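Response regulator (PDB 2PLN) probably acts as a DNA-binding response regulator of transcription in Helicobacter pylori, this chain being its N-terminal receiver domain. Local coordinates at residues V102-E106 with Q107-D111; L23-N27 with S28-G32; R118-K121 with A122-R126; E55-M58 with D59-N62. All blocks are in the same frame, centred on the assembly; numbering follows the deposited sequence.

Contact 1: residues V102-E106 with Q107-D111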
# COMPACT_ATOMS: atom_id res chain seq x y z
N VAL A 102 3.79 -4.27 -11.04
CA VAL A 102 4.93 -5.12 -10.68
C VAL A 102 6.25 -4.34 -10.78
O VAL A 102 7.07 -4.39 -9.87
CB VAL A 102 4.98 -6.40 -11.57
CG1 VAL A 102 6.29 -7.17 -11.37
CG2 VAL A 102 3.78 -7.28 -11.27
N HIS A 103 6.44 -3.62 -11.89
CA HIS A 103 7.65 -2.84 -12.10
C HIS A 103 7.84 -1.79 -11.01
O HIS A 103 8.93 -1.64 -10.49
CB HIS A 103 7.65 -2.15 -13.46
CG HIS A 103 8.05 -3.04 -14.60
ND1 HIS A 103 7.63 -2.83 -15.89
CD2 HIS A 103 8.84 -4.15 -14.64
CE1 HIS A 103 8.13 -3.77 -16.68
NE2 HIS A 103 8.88 -4.57 -15.94
N ALA A 104 6.77 -1.08 -10.66
CA ALA A 104 6.86 -0.00 -9.68
C ALA A 104 7.33 -0.56 -8.37
O ALA A 104 8.23 -0.02 -7.75
CB ALA A 104 5.50 0.71 -9.51
N PHE A 105 6.75 -1.67 -7.94
CA PHE A 105 7.18 -2.29 -6.69
C PHE A 105 8.60 -2.82 -6.77
O PHE A 105 9.40 -2.64 -5.83
CB PHE A 105 6.20 -3.37 -6.29
CG PHE A 105 4.96 -2.84 -5.63
CD1 PHE A 105 5.05 -2.07 -4.43
CD2 PHE A 105 3.71 -3.13 -6.15
CE1 PHE A 105 3.89 -1.57 -3.79
CE2 PHE A 105 2.53 -2.64 -5.51
CZ PHE A 105 2.63 -1.88 -4.33
N GLU A 106 8.92 -3.47 -7.88
CA GLU A 106 10.28 -3.98 -8.06
C GLU A 106 11.32 -2.84 -8.07
O GLU A 106 12.40 -3.00 -7.49
CB GLU A 106 10.36 -4.90 -9.28
CG GLU A 106 9.59 -6.22 -9.06
CD GLU A 106 9.67 -7.17 -10.24
OE1 GLU A 106 10.17 -6.75 -11.31
OE2 GLU A 106 9.22 -8.33 -10.09
N GLN A 107 10.97 -1.70 -8.65
CA GLN A 107 11.80 -0.49 -8.65
C GLN A 107 11.92 0.18 -7.27
O GLN A 107 12.72 1.10 -7.10
CB GLN A 107 11.23 0.55 -9.60
CG GLN A 107 11.23 0.16 -11.05
CD GLN A 107 12.54 0.44 -11.68
OE1 GLN A 107 13.46 -0.39 -11.60
NE2 GLN A 107 12.66 1.60 -12.31
N GLY A 108 11.10 -0.25 -6.31
CA GLY A 108 11.23 0.19 -4.93
C GLY A 108 10.12 1.14 -4.48
O GLY A 108 10.22 1.74 -3.42
N ALA A 109 9.08 1.30 -5.30
CA ALA A 109 7.94 2.14 -4.87
C ALA A 109 7.28 1.55 -3.62
O ALA A 109 7.23 0.36 -3.45
CB ALA A 109 6.90 2.28 -5.99
N ASP A 110 6.79 2.42 -2.74
CA ASP A 110 6.14 1.99 -1.52
C ASP A 110 4.66 1.71 -1.76
O ASP A 110 4.02 1.00 -0.97
CB ASP A 110 6.33 3.06 -0.45
CG ASP A 110 7.77 3.21 -0.06
OD1 ASP A 110 8.28 2.26 0.59
OD2 ASP A 110 8.47 4.18 -0.40
N ASP A 111 4.11 2.26 -2.85
CA ASP A 111 2.76 1.92 -3.19
C ASP A 111 2.51 2.20 -4.66
O ASP A 111 3.28 2.92 -5.33
CB ASP A 111 1.79 2.74 -2.30
CG ASP A 111 0.51 1.97 -1.96
OD1 ASP A 111 0.08 1.08 -2.75
OD2 ASP A 111 -0.14 2.24 -0.93
O HOH W 1 9.27 -1.66 -2.72
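His-103 O, in the last turn of helix 98-106, receives Gln-107 N at 2.7 Å, a nearly straight bond with 158° at the hydrogen. One step on, Ala-104 O accepts Ala-109 N at 2.9 Å, a longer reach of five residues. Inside this loop, Gly-108 N turns back to Phe-105 O (3.0 Å), approaching from well above the carbonyl plane instead of along a lone pair. A water also donates to Phe-105 O at 3.3 Å and to Ala-109 O at 3.0 Å, tying the end of the helix to the outgoing chain.

Gly-108 has a phi of 109°, a value at which a CB would be jammed against the preceding carbonyl oxygen. The reversal brings Ala-109 CB back over the helix end, 4.1 Å from Ala-104 CB. Phe-105 carries its CG beside its own backbone N (chi1 -80°), which lays the ring along the outgoing chain: Asp-110 O sits at the ring edge, in plane, while Asp-111 CA approaches CE1 obliquely at 3.7 Å. The polar ends have partners beyond this turn. Gln-107 NE2 donates to Leu-74 O, Asp-110 OD2 meets Lys-81 and Val-89 N, and Asp-111 is paired with Arg-126 both of its own chain and of the second subunit. The 6-to-1 bond, the tighter bond inside it and the positive phi of glycine make this a Schellman motif, closing helix 98-106 just before strand 111-114 of the receiver fold.

Contact 2: residues L23-N27 with S28-G32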
# COMPACT_ATOMS: atom_id res chain seq x y z
N LEU A 23 3.69 16.53 -4.39
CA LEU A 23 2.69 15.90 -5.27
C LEU A 23 3.05 16.28 -6.67
O LEU A 23 3.02 17.47 -7.01
CB LEU A 23 1.26 16.39 -4.96
CG LEU A 23 0.70 16.14 -3.55
CD1 LEU A 23 -0.60 16.95 -3.22
CD2 LEU A 23 0.51 14.63 -3.26
N ILE A 24 3.44 15.29 -7.48
CA ILE A 24 3.67 15.55 -8.91
C ILE A 24 2.41 15.14 -9.66
O ILE A 24 2.11 13.97 -9.78
CB ILE A 24 4.94 14.85 -9.43
CG1 ILE A 24 6.16 15.35 -8.62
CG2 ILE A 24 5.09 15.09 -10.98
CD1 ILE A 24 7.41 14.47 -8.70
N GLU A 25 1.67 16.13 -10.14
CA GLU A 25 0.32 15.92 -10.62
C GLU A 25 -0.03 17.04 -11.62
O GLU A 25 -0.02 18.24 -11.29
CB GLU A 25 -0.65 15.91 -9.44
CG GLU A 25 -2.13 15.80 -9.82
CD GLU A 25 -2.43 14.63 -10.78
OE1 GLU A 25 -2.74 14.91 -11.96
OE2 GLU A 25 -2.33 13.44 -10.36
N LYS A 26 -0.30 16.61 -12.85
CA LYS A 26 -0.58 17.47 -14.01
C LYS A 26 -1.91 18.19 -13.86
O LYS A 26 -2.08 19.32 -14.37
CB LYS A 26 -0.62 16.55 -15.25
CG LYS A 26 -0.81 17.20 -16.60
CD LYS A 26 -1.04 16.12 -17.64
CE LYS A 26 -1.50 16.70 -18.98
NZ LYS A 26 -2.78 17.48 -18.85
N ASN A 27 -2.85 17.56 -13.17
CA ASN A 27 -4.19 18.09 -13.01
C ASN A 27 -4.26 19.02 -11.80
O ASN A 27 -4.29 18.57 -10.65
CB ASN A 27 -5.17 16.92 -12.93
CG ASN A 27 -6.61 17.34 -12.74
OD1 ASN A 27 -7.52 16.53 -12.90
ND2 ASN A 27 -6.84 18.57 -12.39
N SER A 28 -4.26 20.33 -12.04
CA SER A 28 -4.07 21.28 -10.92
C SER A 28 -5.23 21.30 -9.93
O SER A 28 -5.04 21.54 -8.74
CB SER A 28 -3.78 22.70 -11.43
OG SER A 28 -4.96 23.26 -11.98
N VAL A 29 -6.43 21.06 -10.45
CA VAL A 29 -7.63 20.98 -9.62
C VAL A 29 -7.54 19.78 -8.67
O VAL A 29 -7.75 19.91 -7.46
CB VAL A 29 -8.90 20.93 -10.51
CG1 VAL A 29 -10.14 20.67 -9.69
CG2 VAL A 29 -9.03 22.25 -11.26
N LEU A 30 -7.19 18.62 -9.22
CA LEU A 30 -7.01 17.43 -8.40
C LEU A 30 -5.87 17.64 -7.40
O LEU A 30 -6.02 17.33 -6.21
CB LEU A 30 -6.74 16.22 -9.27
CG LEU A 30 -6.50 14.91 -8.54
CD1 LEU A 30 -7.59 14.64 -7.54
CD2 LEU A 30 -6.36 13.80 -9.53
N GLY A 31 -4.75 18.20 -7.86
CA GLY A 31 -3.59 18.41 -6.96
C GLY A 31 -3.99 19.31 -5.79
O GLY A 31 -3.63 19.07 -4.64
N GLY A 32 -4.74 20.38 -6.08
CA GLY A 32 -5.29 21.23 -5.02
C GLY A 32 -6.17 20.52 -4.00
O GLY A 32 -6.06 20.76 -2.79
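This is a strand-to-helix turn of a beta-alpha-beta unit, where strand 20-24 of the receiver domain gives way to helix 28-40 and Asn-27 takes the N-cap position. The first helical bond across the turn runs from Gly-31 N to Asn-27 O, 2.9 Å long and nearly straight, with 164° at the hydrogen. The side chain of Asn-27 lies against the opening turn, its CG 3.6 Å from Leu-30 CB, and the two side chains meet at about a right angle.

Glu-25 bonds to the cap residue from within the loop. Its CG stands opposite its own backbone N (chi1 176°) and the chain then bends at chi2, which curls the carboxylate back toward the following residues. There OE1 accepts Asn-27 N at 2.9 Å, through the lone pair pointing away from the other oxygen. The second oxygen, OE2, passes Leu-30 CD2 at 4.1 Å and forms a salt bridge with Lys-115, besides a weak hydrogen bond with Ser-69. The carboxylate thus bridges the turn and Lys-115.

Further down, Glu-25 CG rests 4.1 Å from Gly-31 CA, on the side of the helix where this glycine has no side chain. Leu-23 CD1 lies 4.0 Å from Gly-31 O. Leu-23 also packs on Ile-34 and Leu-38 of helix 28-40, on Val-47 of strand 44-48 and on Met-67 of strand 65-68, while Leu-30 leans on Lys-115 and Tyr-117 of the loop before helix 120-130.

Contact 3: residues R118-K121 with A122-R126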
# COMPACT_ATOMS: atom_id res chain seq x y z
N ARG A 118 -10.23 6.56 -4.70
CA ARG A 118 -11.49 6.17 -4.03
C ARG A 118 -12.19 7.41 -3.47
O ARG A 118 -13.42 7.56 -3.57
CB ARG A 118 -11.23 5.14 -2.93
CG ARG A 118 -12.46 4.30 -2.57
CD ARG A 118 -12.17 2.90 -2.05
NE ARG A 118 -11.86 1.95 -3.12
CZ ARG A 118 -10.63 1.54 -3.43
NH1 ARG A 118 -9.58 2.00 -2.76
NH2 ARG A 118 -10.43 0.67 -4.42
N SER A 119 -11.39 8.29 -2.89
CA SER A 119 -11.82 9.56 -2.30
C SER A 119 -10.56 10.24 -1.81
O SER A 119 -9.53 9.56 -1.57
CB SER A 119 -12.83 9.36 -1.15
OG SER A 119 -12.25 9.14 0.13
N ILE A 120 -10.64 11.55 -1.64
CA ILE A 120 -9.54 12.29 -0.99
C ILE A 120 -9.26 11.75 0.43
O ILE A 120 -8.09 11.52 0.77
CB ILE A 120 -9.80 13.82 -1.00
CG1 ILE A 120 -9.82 14.36 -2.43
CG2 ILE A 120 -8.83 14.54 -0.03
CD1 ILE A 120 -8.54 14.27 -3.22
N LYS A 121 -10.31 11.50 1.23
CA LYS A 121 -10.12 11.01 2.60
C LYS A 121 -9.41 9.63 2.65
O LYS A 121 -8.55 9.41 3.49
CB LYS A 121 -11.46 10.95 3.38
CG LYS A 121 -11.88 12.29 4.01
CD LYS A 121 -13.15 12.13 4.87
CE LYS A 121 -13.84 13.49 5.03
NZ LYS A 121 -15.11 13.38 5.82
N ALA A 122 -9.79 8.73 1.76
CA ALA A 122 -9.15 7.41 1.65
C ALA A 122 -7.69 7.55 1.17
O ALA A 122 -6.81 6.84 1.66
CB ALA A 122 -9.94 6.53 0.69
N LEU A 123 -7.45 8.42 0.19
CA LEU A 123 -6.08 8.67 -0.27
C LEU A 123 -5.21 9.24 0.87
O LEU A 123 -4.08 8.80 1.08
CB LEU A 123 -6.09 9.62 -1.48
CG LEU A 123 -4.71 10.10 -1.94
CD1 LEU A 123 -3.77 8.89 -2.24
CD2 LEU A 123 -4.92 10.99 -3.17
N VAL A 124 -5.75 10.21 1.60
CA VAL A 124 -5.05 10.79 2.75
C VAL A 124 -4.75 9.78 3.86
O VAL A 124 -3.65 9.79 4.44
CB VAL A 124 -5.80 12.06 3.27
CG1 VAL A 124 -5.24 12.52 4.59
CG2 VAL A 124 -5.75 13.18 2.17
N ALA A 125 -5.72 8.92 4.16
CA ALA A 125 -5.53 7.86 5.14
C ALA A 125 -4.37 6.92 4.71
O ALA A 125 -3.57 6.48 5.53
CB ALA A 125 -6.84 7.08 5.31
N ARG A 126 -4.30 6.62 3.42
CA ARG A 126 -3.23 5.76 2.88
C ARG A 126 -1.87 6.47 3.04
O ARG A 126 -0.90 5.86 3.46
CB ARG A 126 -3.48 5.46 1.41
CG ARG A 126 -2.37 4.64 0.66
CD ARG A 126 -2.77 4.25 -0.74
NE ARG A 126 -3.97 3.40 -0.72
CZ ARG A 126 -3.95 2.07 -0.63
NH1 ARG A 126 -2.79 1.41 -0.63
NH2 ARG A 126 -5.12 1.38 -0.55
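Ser-119 OG is held by two partners: it accepts Ala-122 N at 3.0 Å, and it is hydrogen-bonded to Ser-98 OG of the second subunit. The capping bond is straight, with 168° at the hydrogen. Ser-119 is the N-cap of helix 120-130, and its OG reaches the backbone N-H of Ala-122 because chi1, 86°, swings the hydroxyl in between the backbone N and the carbonyl carbon. The same oxygen lies 3.5 Å from Ala-122 CB, which also lies 4.1 Å from Arg-118 CB.

From there the ordinary helical ladder starts. Ser-119 O takes Leu-123 N at 3.0 Å, Ile-120 O takes Val-124 N at 2.8 Å, and Lys-121 O takes Ala-125 N at 2.9 Å. On the flank toward the domain, the CG2 methyls of Ile-120 and Val-124 meet obliquely at 4.0 Å, while Val-124 CG2 also leans on Ile-120 O.

The two arginines at the ends of this run point their guanidinium groups toward the partner chain, where both are paired with Glu-101 of the second subunit. Arg-126 also meets Asp-111 in its own chain and in the other. Helix 120-130 therefore sits between two neighbours: Ile-120, Leu-123 and Val-124 pack on helix 28-40 of the same chain, while Ala-122 and Lys-121 lie against Glu-101 and Val-102 of the second subunit's helix 98-106.

Contact 4: residues E55-M58 with D59-N62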
# COMPACT_ATOMS: atom_id res chain seq x y z
N GLU A 55 11.67 16.64 -9.15
CA GLU A 55 12.93 16.02 -8.85
C GLU A 55 13.94 17.03 -8.27
O GLU A 55 14.63 16.74 -7.31
CB GLU A 55 13.50 15.38 -10.09
CG GLU A 55 14.53 14.34 -9.78
CD GLU A 55 15.06 13.63 -11.01
OE1 GLU A 55 14.47 13.74 -12.11
OE2 GLU A 55 16.08 12.97 -10.84
N TYR A 56 13.97 18.21 -8.88
CA TYR A 56 14.80 19.31 -8.41
C TYR A 56 14.39 19.77 -7.02
O TYR A 56 15.24 19.92 -6.15
CB TYR A 56 14.77 20.49 -9.40
CG TYR A 56 15.40 21.74 -8.81
CD1 TYR A 56 16.78 21.95 -8.83
CD2 TYR A 56 14.60 22.71 -8.21
CE1 TYR A 56 17.34 23.11 -8.27
CE2 TYR A 56 15.15 23.85 -7.66
CZ TYR A 56 16.51 24.05 -7.70
OH TYR A 56 17.01 25.21 -7.11
N LEU A 57 13.10 20.00 -6.81
CA LEU A 57 12.60 20.37 -5.46
C LEU A 57 13.11 19.44 -4.35
O LEU A 57 13.45 19.91 -3.27
CB LEU A 57 11.09 20.41 -5.44
CG LEU A 57 10.48 21.60 -6.20
CD1 LEU A 57 8.93 21.52 -6.17
CD2 LEU A 57 10.96 22.95 -5.61
N MSE A 58 13.13 18.14 -4.62
CA MSE A 58 13.62 17.16 -3.64
C MSE A 58 15.07 17.38 -3.22
O MSE A 58 15.47 16.97 -2.13
CB MSE A 58 13.34 15.74 -4.12
CG MSE A 58 11.88 15.41 -3.96
SE MSE A 58 11.49 13.67 -4.58
CE MSE A 58 11.18 14.13 -6.32
N ASP A 59 15.84 18.05 -4.07
CA ASP A 59 17.23 18.33 -3.78
C ASP A 59 17.40 19.57 -2.94
O ASP A 59 18.40 19.73 -2.30
CB ASP A 59 18.02 18.49 -5.08
CG ASP A 59 18.35 17.15 -5.71
OD1 ASP A 59 18.35 16.12 -5.00
OD2 ASP A 59 18.61 17.04 -6.91
N ILE A 60 16.43 20.46 -2.98
CA ILE A 60 16.55 21.72 -2.25
C ILE A 60 15.64 21.86 -1.03
O ILE A 60 15.81 22.79 -0.24
CB ILE A 60 16.41 22.93 -3.20
CG1 ILE A 60 15.04 22.98 -3.88
CG2 ILE A 60 17.53 22.93 -4.26
CD1 ILE A 60 14.56 24.39 -4.21
N ARG A 61 14.65 20.98 -0.92
CA ARG A 61 13.74 20.97 0.23
C ARG A 61 13.68 19.55 0.75
O ARG A 61 13.88 18.59 0.00
CB ARG A 61 12.31 21.33 -0.20
CG ARG A 61 12.20 22.68 -0.87
CD ARG A 61 10.81 23.09 -1.18
NE ARG A 61 10.82 24.29 -1.99
CZ ARG A 61 9.82 24.70 -2.73
NH1 ARG A 61 8.71 23.97 -2.79
NH2 ARG A 61 9.94 25.83 -3.44
N ASN A 62 13.35 19.40 2.02
CA ASN A 62 13.28 18.07 2.58
C ASN A 62 11.83 17.59 2.65
O ASN A 62 11.04 18.10 3.45
CB ASN A 62 13.93 18.06 3.97
CG ASN A 62 15.45 18.24 3.90
OD1 ASN A 62 16.13 17.70 3.00
ND2 ASN A 62 15.99 18.99 4.86
O HOH W 2 16.90 17.44 0.10
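Leu-57 and Arg-61 both hold CG beside their own backbone N (chi1 -72° and -58°), and with Arg-61 stretched out from CG to NE the two side chains run alongside each other in the same direction. Leu-57 CD2 ends up over one face of the Arg-61 guanidinium, centred on it, 3.6 Å from CZ. The methyl rests on the flat side of the cation and leaves the N-H edges for polar partners; NH1 uses this to form a salt bridge with Asp-46.

A second pair lies beside it. Tyr-56 and Ile-60 cross obliquely, with Tyr-56 CE2 3.5 Å from Ile-60 CD1 and the phenol oxygen OH 3.7 Å from Ile-60 CG2; the isoleucine thus touches the outer end of the ring with two methyls. Ile-60 CD1 also reaches Leu-57 CD2 at 4.1 Å, which brings the two pairs together at the surface.

All this happens in the fraying last turn of helix 51-60, on the way to strand 65-68 of the receiver fold. Leu-57 O takes two donors, Arg-61 N nearly along the carbonyl direction at 2.8 Å and Ile-60 N from above its plane at 3.0 Å. Tyr-56 O accepts Asp-59 N at 2.9 Å and only weakly Ile-60 N, so three-residue bonds mix with four-residue ones at this end. Met-58, present as selenomethionine, turns inward onto Phe-76 and Ile-80 of helix 73-83 and Leu-22 of strand 20-24. Toward that same helix, the carboxylates of Glu-55 and Asp-59 form salt bridges with Arg-79 and Lys-83.

How the contacts relate
Contacts 1 and 3 are joined directly: Asp-111 OD2 and Arg-126 NH1 form a salt bridge of 2.8 Å, although the contact centres are about 20 Å apart. Both also touch the second subunit, so they belong to the dimer interface, whereas contacts 2 and 4 meet no other chain of the assembly. Contact 2 comes to about 4 Å, nearest atoms, from contact 3 and likewise from contact 4, without touching either. Contacts 3 and 4 lie on opposite sides of the chain's centre, about 25 Å between centres. With Glu-25 near the C-terminal end of strand 20-24, bonded to Lys-115 and weakly to Ser-69, contact 2 borders the place where receiver domains generally have their phosphorylation pocket.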